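Local coordinates for protein alginase (Pseudoalteromonas, PDB 4Q8K) that cleaves the polysaccharide alginate, probably by beta-elimination, as a polysaccharide lyase of family 18 with a calcium-binding catalytic domain, at residues Ser225-Ser230 with Val289-Gly294; Glu190-Val193 with Leu197-Ala200. One frame throughout, in Å; residues are numbered along the deposited sequence.

Contact 1 of 2, residues Ser225-Ser230 with Val289-Gly294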
ATOM      1  N   SER A 225       0.670  -1.572   0.743  1.00 19.00           N
ATOM      2  CA  SER A 225       0.609  -2.910   0.157  1.00 17.68           C
ATOM      3  C   SER A 225      -0.844  -3.284  -0.104  1.00 20.08           C
ATOM      4  O   SER A 225      -1.738  -2.900   0.645  1.00 20.14           O
ATOM      5  CB  SER A 225       1.329  -3.939   1.043  1.00 20.01           C
ATOM      6  OG  SER A 225       0.553  -4.288   2.175  1.00 26.32           O
ATOM      7  N   GLN A 226      -1.092  -4.025  -1.174  1.00 18.18           N
ATOM      8  CA  GLN A 226      -2.454  -4.427  -1.476  1.00 18.83           C
ATOM      9  C   GLN A 226      -2.534  -5.602  -2.434  1.00 21.85           C
ATOM     10  O   GLN A 226      -1.664  -5.784  -3.287  1.00 23.18           O
ATOM     11  CB  GLN A 226      -3.263  -3.259  -2.039  1.00 21.45           C
ATOM     12  CG  GLN A 226      -2.721  -2.709  -3.326  1.00 23.01           C
ATOM     13  CD  GLN A 226      -3.599  -1.610  -3.867  1.00 25.86           C
ATOM     14  OE1 GLN A 226      -4.725  -1.858  -4.304  1.00 29.59           O
ATOM     15  NE2 GLN A 226      -3.092  -0.389  -3.842  1.00 26.26           N
ATOM     16  N   HIS A 227      -3.583  -6.400  -2.275  1.00 21.37           N
ATOM     17  CA  HIS A 227      -3.966  -7.347  -3.300  1.00 20.83           C
ATOM     18  C   HIS A 227      -5.053  -6.668  -4.119  1.00 21.76           C
ATOM     19  O   HIS A 227      -6.072  -6.235  -3.588  1.00 21.91           O
ATOM     20  CB  HIS A 227      -4.458  -8.666  -2.693  1.00 22.54           C
ATOM     21  CG  HIS A 227      -3.352  -9.539  -2.181  1.00 20.64           C
ATOM     22  ND1 HIS A 227      -2.926  -9.512  -0.869  1.00 19.80           N
ATOM     23  CD2 HIS A 227      -2.563 -10.441  -2.815  1.00 23.55           C
ATOM     24  CE1 HIS A 227      -1.935 -10.372  -0.713  1.00 21.44           C
ATOM     25  NE2 HIS A 227      -1.694 -10.948  -1.879  1.00 21.97           N
ATOM     26  N   HIS A 228      -4.817  -6.548  -5.416  1.00 21.38           N
ATOM     27  CA  HIS A 228      -5.736  -5.856  -6.303  1.00 23.87           C
ATOM     28  C   HIS A 228      -6.538  -6.890  -7.093  1.00 26.52           C
ATOM     29  O   HIS A 228      -6.015  -7.957  -7.441  1.00 24.57           O
ATOM     30  CB  HIS A 228      -4.928  -4.961  -7.240  1.00 24.32           C
ATOM     31  CG  HIS A 228      -5.747  -3.976  -8.008  1.00 25.23           C
ATOM     32  ND1 HIS A 228      -5.714  -2.619  -7.748  1.00 31.58           N
ATOM     33  CD2 HIS A 228      -6.592  -4.136  -9.052  1.00 25.43           C
ATOM     34  CE1 HIS A 228      -6.517  -1.993  -8.587  1.00 28.91           C
ATOM     35  NE2 HIS A 228      -7.062  -2.891  -9.391  1.00 34.27           N
ATOM     36  N   ALA A 229      -7.805  -6.590  -7.361  1.00 23.75           N
ATOM     37  CA  ALA A 229      -8.640  -7.461  -8.184  1.00 25.79           C
ATOM     38  C   ALA A 229      -8.363  -7.230  -9.671  1.00 31.29           C
ATOM     39  O   ALA A 229      -7.652  -6.294 -10.028  1.00 31.73           O
ATOM     40  CB  ALA A 229     -10.102  -7.227  -7.876  1.00 33.40           C
ATOM     41  N   SER A 230      -8.983  -8.034 -10.508  1.00 36.49           N
ATOM     42  CA  SER A 230      -8.945  -7.892 -11.935  1.00 42.33           C
ATOM     43  C   SER A 230      -9.649  -6.631 -12.311  1.00 43.87           C
ATOM     44  O   SER A 230      -9.180  -5.863 -13.126  1.00 48.76           O
ATOM     45  CB  SER A 230      -9.700  -9.049 -12.579  1.00 44.98           C
ATOM     46  OG  SER A 230      -9.049 -10.239 -12.311  1.00 45.91           O
ATOM     47  N   VAL A 289       2.813  -9.806   5.127  1.00 19.02           N
ATOM     48  CA  VAL A 289       1.548 -10.099   4.479  1.00 19.06           C
ATOM     49  C   VAL A 289       1.633 -11.492   3.891  1.00 22.86           C
ATOM     50  O   VAL A 289       2.538 -11.784   3.110  1.00 23.85           O
ATOM     51  CB  VAL A 289       1.257  -9.094   3.340  1.00 20.72           C
ATOM     52  CG1 VAL A 289      -0.056  -9.424   2.661  1.00 19.64           C
ATOM     53  CG2 VAL A 289       1.234  -7.678   3.889  1.00 18.61           C
ATOM     54  N   VAL A 290       0.695 -12.348   4.274  1.00 19.33           N
ATOM     55  CA  VAL A 290       0.651 -13.705   3.749  1.00 21.18           C
ATOM     56  C   VAL A 290      -0.673 -13.972   3.062  1.00 22.48           C
ATOM     57  O   VAL A 290      -1.733 -13.691   3.618  1.00 22.90           O
ATOM     58  CB  VAL A 290       0.831 -14.745   4.874  1.00 23.63           C
ATOM     59  CG1 VAL A 290       0.845 -16.148   4.291  1.00 25.27           C
ATOM     60  CG2 VAL A 290       2.104 -14.459   5.666  1.00 24.94           C
ATOM     61  N   ASN A 291      -0.611 -14.495   1.843  1.00 19.85           N
ATOM     62  CA  ASN A 291      -1.786 -15.013   1.182  1.00 20.80           C
ATOM     63  C   ASN A 291      -1.645 -16.517   1.095  1.00 21.68           C
ATOM     64  O   ASN A 291      -0.937 -17.015   0.229  1.00 23.73           O
ATOM     65  CB  ASN A 291      -1.932 -14.466  -0.232  1.00 22.15           C
ATOM     66  CG  ASN A 291      -3.041 -15.160  -0.997  1.00 24.73           C
ATOM     67  OD1 ASN A 291      -3.986 -15.693  -0.403  1.00 21.92           O
ATOM     68  ND2 ASN A 291      -2.928 -15.174  -2.316  1.00 27.54           N
ATOM     69  N   ASN A 292      -2.302 -17.228   2.001  1.00 18.48           N
ATOM     70  CA  ASN A 292      -2.284 -18.688   2.005  1.00 21.35           C
ATOM     71  C   ASN A 292      -3.474 -19.235   1.221  1.00 22.40           C
ATOM     72  O   ASN A 292      -4.483 -19.611   1.806  1.00 24.60           O
ATOM     73  CB  ASN A 292      -2.309 -19.202   3.450  1.00 23.18           C
ATOM     74  CG  ASN A 292      -2.188 -20.710   3.532  1.00 25.50           C
ATOM     75  OD1 ASN A 292      -1.806 -21.363   2.563  1.00 28.20           O
ATOM     76  ND2 ASN A 292      -2.519 -21.272   4.691  1.00 32.18           N
ATOM     77  N   TYR A 293      -3.356 -19.253  -0.105  1.00 21.58           N
ATOM     78  CA  TYR A 293      -4.413 -19.748  -0.985  1.00 22.14           C
ATOM     79  C   TYR A 293      -5.797 -19.176  -0.658  1.00 24.42           C
ATOM     80  O   TYR A 293      -6.796 -19.902  -0.610  1.00 26.50           O
ATOM     81  CB  TYR A 293      -4.438 -21.291  -0.979  1.00 27.70           C
ATOM     82  CG  TYR A 293      -3.137 -21.907  -1.455  1.00 30.48           C
ATOM     83  CD1 TYR A 293      -2.891 -22.093  -2.808  1.00 30.19           C
ATOM     84  CD2 TYR A 293      -2.150 -22.287  -0.551  1.00 30.06           C
ATOM     85  CE1 TYR A 293      -1.704 -22.647  -3.247  1.00 36.07           C
ATOM     86  CE2 TYR A 293      -0.961 -22.850  -0.984  1.00 32.10           C
ATOM     87  CZ  TYR A 293      -0.743 -23.021  -2.335  1.00 35.45           C
ATOM     88  OH  TYR A 293       0.442 -23.566  -2.780  1.00 36.95           O
ATOM     89  N   GLY A 294      -5.850 -17.866  -0.427  1.00 24.87           N
ATOM     90  CA  GLY A 294      -7.117 -17.182  -0.244  1.00 22.99           C
ATOM     91  C   GLY A 294      -7.363 -16.749   1.189  1.00 23.81           C
ATOM     92  O   GLY A 294      -8.288 -15.989   1.461  1.00 23.45           O
TER
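His227 reaches from strand 221-228 to Val289 and Asn291 on strand 284-292, across the interior of the beta-sandwich (jelly roll) that the concanavalin-like clan of this lyase shares. The two short strand segments run nearly parallel, at 24°, with axes 9.6 Å apart; no hydrogen bond joins them, as expected for facing sheets rather than neighbours in one sheet. From its CB, the His227 side chain leaves with CG anti to the carbonyl carbon (chi1 -76°), which carries the imidazole across the gap. ND1 turns back to its own sheet and is hydrogen-bonded to Ser236 OG. CE1 meets the valine: Val289 CG1 lies at the ring edge, near the ring plane, 4.0 Å from His227 CE1. At the far tip, His227 NE2 packs 3.9 Å from Asn291 CB and hydrogen-bonds to Glu206 OE2. Both ring nitrogens are therefore engaged, which should fix the rotation of the ring. Glu206 OE2 also accepts from Asn291 ND2, so one carboxylate oxygen ties histidine and asparagine together. Closer to the start of the segments, Val289 CG2 rests 3.9 Å from Ser225 OG. The remaining amide atom of the asparagine closes an Asx motif where strand 284-292 turns: Asn291 OD1 accepts from Gly294 N at 2.9 Å, with the donor tilted 19° from the carbonyl plane.

Contact 2 of 2, residues Glu190-Val193 with Leu197-Ala200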
ATOM      1  N   GLU A 190       5.175   2.429  -6.920  1.00 22.50           N
ATOM      2  CA  GLU A 190       4.679   1.118  -6.532  1.00 24.10           C
ATOM      3  C   GLU A 190       5.176   0.009  -7.457  1.00 24.95           C
ATOM      4  O   GLU A 190       5.424   0.240  -8.651  1.00 24.96           O
ATOM      5  CB  GLU A 190       3.157   1.195  -6.608  1.00 22.23           C
ATOM      6  CG  GLU A 190       2.370   0.005  -6.142  1.00 23.64           C
ATOM      7  CD  GLU A 190       0.886   0.295  -6.227  1.00 23.62           C
ATOM      8  OE1 GLU A 190       0.315   0.217  -7.340  1.00 23.06           O
ATOM      9  OE2 GLU A 190       0.298   0.625  -5.183  1.00 26.75           O
ATOM     10  N   TYR A 191       5.309  -1.195  -6.902  1.00 19.88           N
ATOM     11  CA  TYR A 191       5.580  -2.382  -7.704  1.00 21.76           C
ATOM     12  C   TYR A 191       4.323  -3.245  -7.741  1.00 22.22           C
ATOM     13  O   TYR A 191       3.576  -3.295  -6.763  1.00 21.05           O
ATOM     14  CB  TYR A 191       6.714  -3.204  -7.095  1.00 20.16           C
ATOM     15  CG  TYR A 191       8.109  -2.656  -7.294  1.00 21.31           C
ATOM     16  CD1 TYR A 191       8.733  -2.722  -8.535  1.00 21.95           C
ATOM     17  CD2 TYR A 191       8.819  -2.106  -6.232  1.00 21.83           C
ATOM     18  CE1 TYR A 191      10.013  -2.243  -8.709  1.00 22.79           C
ATOM     19  CE2 TYR A 191      10.093  -1.618  -6.397  1.00 25.32           C
ATOM     20  CZ  TYR A 191      10.687  -1.692  -7.639  1.00 26.17           C
ATOM     21  OH  TYR A 191      11.958  -1.202  -7.806  1.00 30.91           O
ATOM     22  N   LYS A 192       4.096  -3.936  -8.857  1.00 20.17           N
ATOM     23  CA  LYS A 192       2.942  -4.817  -8.985  1.00 19.71           C
ATOM     24  C   LYS A 192       3.318  -6.137  -9.656  1.00 23.45           C
ATOM     25  O   LYS A 192       4.112  -6.158 -10.589  1.00 23.47           O
ATOM     26  CB  LYS A 192       1.831  -4.134  -9.786  1.00 22.08           C
ATOM     27  CG  LYS A 192       2.288  -3.633 -11.155  1.00 20.34           C
ATOM     28  CD  LYS A 192       1.129  -3.117 -11.989  1.00 22.20           C
ATOM     29  CE  LYS A 192       1.636  -2.616 -13.353  1.00 24.93           C
ATOM     30  NZ  LYS A 192       0.508  -2.135 -14.208  1.00 24.63           N
ATOM     31  N   VAL A 193       2.752  -7.242  -9.180  1.00 20.86           N
ATOM     32  CA  VAL A 193       2.971  -8.512  -9.859  1.00 23.17           C
ATOM     33  C   VAL A 193       2.520  -8.383 -11.310  1.00 23.71           C
ATOM     34  O   VAL A 193       1.398  -7.951 -11.588  1.00 22.66           O
ATOM     35  CB  VAL A 193       2.214  -9.664  -9.171  1.00 20.97           C
ATOM     36  CG1 VAL A 193       2.342 -10.962  -9.974  1.00 23.66           C
ATOM     37  CG2 VAL A 193       2.714  -9.865  -7.732  1.00 22.06           C
ATOM     38  N   LEU A 197       1.668 -13.401 -14.744  1.00 30.64           N
ATOM     39  CA  LEU A 197       1.803 -14.340 -13.634  1.00 29.16           C
ATOM     40  C   LEU A 197       0.545 -14.420 -12.787  1.00 27.35           C
ATOM     41  O   LEU A 197       0.438 -15.274 -11.910  1.00 28.21           O
ATOM     42  CB  LEU A 197       2.979 -13.962 -12.737  1.00 27.94           C
ATOM     43  CG  LEU A 197       4.391 -13.927 -13.324  1.00 30.56           C
ATOM     44  CD1 LEU A 197       5.351 -13.408 -12.274  1.00 31.22           C
ATOM     45  CD2 LEU A 197       4.815 -15.306 -13.801  1.00 34.12           C
ATOM     46  N   ARG A 198      -0.407 -13.526 -13.039  1.00 29.00           N
ATOM     47  CA  ARG A 198      -1.599 -13.437 -12.186  1.00 27.19           C
ATOM     48  C   ARG A 198      -2.521 -14.642 -12.268  1.00 30.66           C
ATOM     49  O   ARG A 198      -2.850 -15.120 -13.355  1.00 30.69           O
ATOM     50  CB  ARG A 198      -2.379 -12.164 -12.493  1.00 26.77           C
ATOM     51  CG  ARG A 198      -1.533 -10.939 -12.296  1.00 23.39           C
ATOM     52  CD  ARG A 198      -2.282  -9.668 -12.656  1.00 23.41           C
ATOM     53  NE  ARG A 198      -1.368  -8.536 -12.674  1.00 21.39           N
ATOM     54  CZ  ARG A 198      -1.670  -7.342 -13.191  1.00 22.01           C
ATOM     55  NH1 ARG A 198      -2.868  -7.128 -13.722  1.00 25.28           N
ATOM     56  NH2 ARG A 198      -0.776  -6.367 -13.184  1.00 22.19           N
ATOM     57  N   VAL A 199      -2.927 -15.125 -11.096  1.00 25.95           N
ATOM     58  CA  VAL A 199      -3.893 -16.205 -10.987  1.00 29.29           C
ATOM     59  C   VAL A 199      -4.850 -15.874  -9.850  1.00 29.92           C
ATOM     60  O   VAL A 199      -4.822 -14.766  -9.313  1.00 25.00           O
ATOM     61  CB  VAL A 199      -3.206 -17.560 -10.738  1.00 32.11           C
ATOM     62  CG1 VAL A 199      -2.431 -17.999 -11.994  1.00 31.61           C
ATOM     63  CG2 VAL A 199      -2.284 -17.475  -9.523  1.00 30.75           C
ATOM     64  N   ALA A 200      -5.705 -16.818  -9.484  1.00 30.25           N
ATOM     65  CA  ALA A 200      -6.680 -16.566  -8.427  1.00 27.54           C
ATOM     66  C   ALA A 200      -5.995 -16.430  -7.073  1.00 24.65           C
ATOM     67  O   ALA A 200      -4.904 -16.957  -6.866  1.00 26.57           O
ATOM     68  CB  ALA A 200      -7.727 -17.675  -8.396  1.00 32.95           C
TER
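Leu197 and Arg198 fold back on the end of strand 186-193, the first through an apolar touch and the second through a forked hydrogen bond. The CB of Leu197 is directed toward the strand and packs 4.1 Å from Val193 CG1, the two side chains crossing at about a right angle. Arg198 follows, extended from CG to NE, a length that brings its guanidinium side-on to the last carbonyl of the strand. Val193 O accepts from Arg198 NE at 3.0 Å and from Arg198 NH2 at 3.1 Å. The oxygen lies only 4° out of the guanidinium plane, evidence that both N-H groups converge on it edge-on. NH2 sits in the carbonyl plane, whereas NE is tilted 30° from it. Arg198 NH2 also approaches the aliphatic stem of Lys192, 4.0 Å from its CD; the like-charged Lys192 NZ is 4.5 Å from the same nitrogen. Beyond the arginine, the backbone of Val199 is hydrogen-bonded to Ser315, and Ala200 N to Gln203 OE1. The loop thus leads from strand 186-193 toward strand 204-216, while Tyr316 of strand 316-319 forms a cation-pi contact with Arg198 and Val193 packs against strands 154-157 and 355-368.

Overall arrangement
Contact 1 spans the two sheets of the sandwich, whereas contact 2 fastens the loop at the end of strand 186-193, a strand of the same sheet as 221-228. Their centres are about 9 Å apart, and they meet where Gln226 NE2 packs 3.8 Å from Glu190 OE2. Strand 316-319 lies between strands 186-193 and 221-228 and pairs antiparallel with each: His228 and Arg198 each meet Tyr316, and Lys318 salt-bridges Glu190. The loop of contact 2 also leads past Met201, whose carbonyl accepts from Asn291 ND2. Gln226 and His228 match the Gln-x-His motif of related alginate lyases, so strand 221-228 probably lines the substrate cleft on the face away from contact 1. Neither contact includes a calcium ligand.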